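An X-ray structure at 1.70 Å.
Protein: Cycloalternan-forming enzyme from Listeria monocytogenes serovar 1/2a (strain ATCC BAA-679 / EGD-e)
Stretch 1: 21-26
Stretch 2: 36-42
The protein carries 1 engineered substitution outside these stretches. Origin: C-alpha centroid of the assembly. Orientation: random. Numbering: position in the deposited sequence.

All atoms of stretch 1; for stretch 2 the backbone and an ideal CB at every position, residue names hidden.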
ATOM      1  N   GLN A  21      13.831  30.078   0.178  1.00 15.22           N
ATOM      2  CA  GLN A  21      14.612  30.933  -0.711  1.00 15.29           C
ATOM      3  C   GLN A  21      15.283  32.023   0.136  1.00 14.59           C
ATOM      4  O   GLN A  21      14.826  32.295   1.246  1.00 14.18           O
ATOM      5  CB  GLN A  21      13.710  31.524  -1.801  1.00 15.93           C
ATOM      6  CG  GLN A  21      13.136  30.436  -2.720  1.00 17.22           C
ATOM      7  CD  GLN A  21      14.220  29.660  -3.447  1.00 18.69           C
ATOM      8  OE1 GLN A  21      14.506  28.498  -3.121  1.00 20.07           O
ATOM      9  NE2 GLN A  21      14.861  30.310  -4.410  1.00 18.80           N
ATOM     10  N   PRO A  22      16.383  32.627  -0.356  1.00 14.40           N
ATOM     11  CA  PRO A  22      17.141  33.552   0.506  1.00 14.31           C
ATOM     12  C   PRO A  22      16.575  34.981   0.570  1.00 13.92           C
ATOM     13  O   PRO A  22      17.231  35.878   1.086  1.00 13.91           O
ATOM     14  CB  PRO A  22      18.537  33.569  -0.153  1.00 14.90           C
ATOM     15  CG  PRO A  22      18.270  33.281  -1.592  1.00 15.05           C
ATOM     16  CD  PRO A  22      17.140  32.269  -1.575  1.00 15.10           C
ATOM     17  N   THR A  23      15.365  35.173   0.066  1.00 13.35           N
ATOM     18  CA  THR A  23      14.747  36.505  -0.016  1.00 13.31           C
ATOM     19  C   THR A  23      13.295  36.491   0.467  1.00 13.01           C
ATOM     20  O   THR A  23      12.437  37.239  -0.044  1.00 12.53           O
ATOM     21  CB  THR A  23      14.815  37.063  -1.442  1.00 13.88           C
ATOM     22  OG1 THR A  23      14.238  36.115  -2.360  1.00 14.69           O
ATOM     23  CG2 THR A  23      16.285  37.366  -1.827  1.00 14.13           C
ATOM     24  N   GLU A  24      13.046  35.666   1.482  1.00 12.75           N
ATOM     25  CA  GLU A  24      11.694  35.462   2.044  1.00 13.08           C
ATOM     26  C   GLU A  24      11.474  36.308   3.296  1.00 13.02           C
ATOM     27  O   GLU A  24      12.411  36.922   3.832  1.00 13.30           O
ATOM     28  CB  GLU A  24      11.496  33.995   2.424  1.00 13.33           C
ATOM     29  CG  GLU A  24      11.508  33.031   1.243  1.00 13.55           C
ATOM     30  CD  GLU A  24      11.022  31.630   1.603  1.00 14.17           C
ATOM     31  OE1 GLU A  24      10.452  31.432   2.716  1.00 14.72           O
ATOM     32  OE2 GLU A  24      11.200  30.726   0.755  1.00 14.41           O
ATOM     33  N   ARG A  25      10.228  36.323   3.759  1.00 13.11           N
ATOM     34  CA  ARG A  25       9.876  36.871   5.061  1.00 13.70           C
ATOM     35  C   ARG A  25       9.863  35.735   6.078  1.00 14.09           C
ATOM     36  O   ARG A  25       9.398  34.633   5.772  1.00 14.43           O
ATOM     37  CB  ARG A  25       8.497  37.501   4.982  1.00 13.69           C
ATOM     38  CG  ARG A  25       7.912  37.905   6.331  1.00 14.07           C
ATOM     39  CD  ARG A  25       6.634  38.684   6.099  1.00 14.36           C
ATOM     40  NE  ARG A  25       5.525  37.819   5.658  1.00 14.20           N
ATOM     41  CZ  ARG A  25       4.678  38.135   4.685  1.00 14.09           C
ATOM     42  NH1 ARG A  25       3.660  37.330   4.427  1.00 14.46           N
ATOM     43  NH2 ARG A  25       4.848  39.244   3.958  1.00 14.12           N
ATOM     44  N   SER A  26      10.369  35.995   7.276  1.00 14.44           N
ATOM     45  CA  SER A  26      10.369  34.970   8.326  1.00 15.80           C
ATOM     46  C   SER A  26       9.850  35.563   9.638  1.00 16.18           C
ATOM     47  O   SER A  26      10.368  36.603  10.065  1.00 16.55           O
ATOM     48  CB  SER A  26      11.770  34.374   8.509  1.00 16.74           C
ATOM     49  OG  SER A  26      11.740  33.353   9.508  1.00 18.99           O
ATOM     50  N   UNK A  36       9.461  39.849  13.031  1.00 18.23           N
ATOM     51  CA  UNK A  36       9.307  39.671  11.578  1.00 17.47           C
ATOM     52  C   UNK A  36      10.549  40.210  10.879  1.00 17.02           C
ATOM     53  O   UNK A  36      10.880  41.397  10.995  1.00 17.23           O
ATOM     54  CB  UNK A  36       8.050  40.375  11.063  1.00 17.47           C
ATOM     55  N   UNK A  37      11.244  39.314  10.183  1.00 16.48           N
ATOM     56  CA  UNK A  37      12.434  39.663   9.402  1.00 16.44           C
ATOM     57  C   UNK A  37      12.156  39.551   7.914  1.00 15.36           C
ATOM     58  O   UNK A  37      11.550  38.567   7.452  1.00 14.92           O
ATOM     59  CB  UNK A  37      13.612  38.765   9.784  1.00 16.44           C
ATOM     60  N   UNK A  38      12.632  40.543   7.165  1.00 14.71           N
ATOM     61  CA  UNK A  38      12.562  40.526   5.704  1.00 14.41           C
ATOM     62  C   UNK A  38      13.944  40.360   5.102  1.00 14.44           C
ATOM     63  O   UNK A  38      14.847  41.169   5.346  1.00 15.04           O
ATOM     64  CB  UNK A  38      11.910  41.807   5.179  1.00 14.41           C
ATOM     65  N   UNK A  39      14.097  39.301   4.319  1.00 13.96           N
ATOM     66  CA  UNK A  39      15.343  39.056   3.594  1.00 13.91           C
ATOM     67  C   UNK A  39      15.235  39.609   2.182  1.00 13.91           C
ATOM     68  O   UNK A  39      14.328  39.244   1.444  1.00 13.93           O
ATOM     69  CB  UNK A  39      15.671  37.562   3.560  1.00 13.91           C
ATOM     70  N   UNK A  40      16.168  40.491   1.834  1.00 13.78           N
ATOM     71  CA  UNK A  40      16.120  41.251   0.571  1.00 13.94           C
ATOM     72  C   UNK A  40      17.451  41.119  -0.159  1.00 14.04           C
ATOM     73  O   UNK A  40      18.497  41.136   0.485  1.00 14.45           O
ATOM     74  CB  UNK A  40      15.800  42.725   0.829  1.00 13.94           C
ATOM     75  N   UNK A  41      17.427  41.001  -1.495  1.00 13.83           N
ATOM     76  CA  UNK A  41      18.687  40.981  -2.256  1.00 14.12           C
ATOM     77  C   UNK A  41      18.780  42.162  -3.198  1.00 14.71           C
ATOM     78  O   UNK A  41      17.755  42.661  -3.677  1.00 14.38           O
ATOM     79  CB  UNK A  41      18.818  39.679  -3.048  1.00 14.12           C
ATOM     80  N   UNK A  42      20.011  42.626  -3.410  1.00 15.20           N
ATOM     81  CA  UNK A  42      20.291  43.598  -4.469  1.00 16.27           C
ATOM     82  C   UNK A  42      21.472  43.084  -5.286  1.00 16.95           C
ATOM     83  O   UNK A  42      22.261  42.270  -4.797  1.00 16.59           O
ATOM     84  CB  UNK A  42      20.583  44.985  -3.892  1.00 16.27           C
TER

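The backbones of the two stretches run antiparallel, their end-to-end directions 166° apart, and stretch 2 has extended phi/psi angles throughout. Side chains should therefore alternate.

Position 36 (phi/psi -108/118) points its CB sideways; the ideal CB lies 4.5 Å from S26 O and 5.3 Å from R25 CG. The aliphatic part of R25 invites a compact apolar group, such as valine, alanine or isoleucine. The deposited residue is V36, whose CG1 comes to 3.9 Å from R25 CG, while its CA lies 3.6 Å from S26 O in a CA-H...O contact.

Position 37 pairs with S26 through the backbone: its N donates to S26 O at 2.9 Å (175°), and S26 N donates to its O at 2.8 Å (168°). These bonds exclude proline, which has no N-H to give, but otherwise ask little of the side chain. The ideal CB is 3.9 Å from S26 O, on the same sheet face as the S26 side chain, and the small serine leaves the choice wide, polar or beta-branched. It is I37, with both chi angles m and its end leading away from stretch 1.

Position 38 forms a non-hydrogen-bonded pair with R25, CA to CA 4.6 Å, and both side chains lie on one face. The ideal CB is 5.3 Å from R25 CA, so a contact with the R25 methylenes calls for a longer apolar chain. L38 provides it: its CD2 reaches 3.8 Å from R25 CG.

Position 39 faces stretch 1 most directly. Its ideal CB is 3.3 Å from E24 O, 3.4 Å from P22 O and 3.8 Å from T23 CA. Its N already donates to E24 O at 3.0 Å (158°). With carbonyls so near, a short side chain carrying a donor is favoured; serine, threonine or asparagine are all plausible. N39 is found, with chi1 at -62°, and its ND2 donates to E24 O at 3.1 Å (145°), so one carbonyl accepts from both backbone and side chain.

Position 40 points away, with nothing of stretch 1 within 5.5 Å of its ideal CB, so stretch 1 hardly constrains it. It is I40.

Position 41 points toward stretch 1, its ideal CB 3.6 Å from T23 CG2. That methyl favours a small or beta-branched group with a carbon to offer. T41 sets its CG2 3.6 Å from T23 CG2; its OG1 is hydrogen-bonded elsewhere in the structure.

Position 42 is out of reach, and stretch 1 gives no guidance; it is T42.

Stretch 2, residues 36-42: VILNITT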
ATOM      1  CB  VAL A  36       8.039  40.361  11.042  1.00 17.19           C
ATOM      2  CG1 VAL A  36       7.892  40.155   9.525  1.00 16.78           C
ATOM      3  CG2 VAL A  36       6.797  39.852  11.781  1.00 17.57           C
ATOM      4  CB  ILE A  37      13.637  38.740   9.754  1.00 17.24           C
ATOM      5  CG1 ILE A  37      13.982  38.827  11.255  1.00 18.71           C
ATOM      6  CG2 ILE A  37      14.870  39.040   8.877  1.00 17.69           C
ATOM      7  CD1 ILE A  37      14.479  40.180  11.724  1.00 19.71           C
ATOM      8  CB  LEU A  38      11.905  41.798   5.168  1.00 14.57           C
ATOM      9  CG  LEU A  38      10.623  42.284   5.823  1.00 14.64           C
ATOM     10  CD1 LEU A  38      10.248  43.626   5.190  1.00 15.48           C
ATOM     11  CD2 LEU A  38       9.485  41.282   5.654  1.00 14.69           C
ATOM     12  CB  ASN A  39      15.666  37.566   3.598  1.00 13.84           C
ATOM     13  CG  ASN A  39      15.885  37.053   5.002  1.00 14.43           C
ATOM     14  OD1 ASN A  39      16.904  37.360   5.610  1.00 14.95           O
ATOM     15  ND2 ASN A  39      14.900  36.330   5.553  1.00 14.46           N
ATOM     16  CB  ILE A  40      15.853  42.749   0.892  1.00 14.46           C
ATOM     17  CG1 ILE A  40      14.552  42.890   1.707  1.00 14.35           C
ATOM     18  CG2 ILE A  40      15.822  43.608  -0.378  1.00 15.24           C
ATOM     19  CD1 ILE A  40      14.484  44.194   2.514  1.00 15.18           C
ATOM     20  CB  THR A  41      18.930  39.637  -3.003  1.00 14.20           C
ATOM     21  OG1 THR A  41      20.302  39.521  -3.416  1.00 14.79           O
ATOM     22  CG2 THR A  41      18.019  39.453  -4.208  1.00 14.42           C
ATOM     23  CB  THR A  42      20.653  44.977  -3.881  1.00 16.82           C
ATOM     24  OG1 THR A  42      21.758  44.838  -2.957  1.00 16.89           O
ATOM     25  CG2 THR A  42      19.440  45.572  -3.167  1.00 16.56           C
TER
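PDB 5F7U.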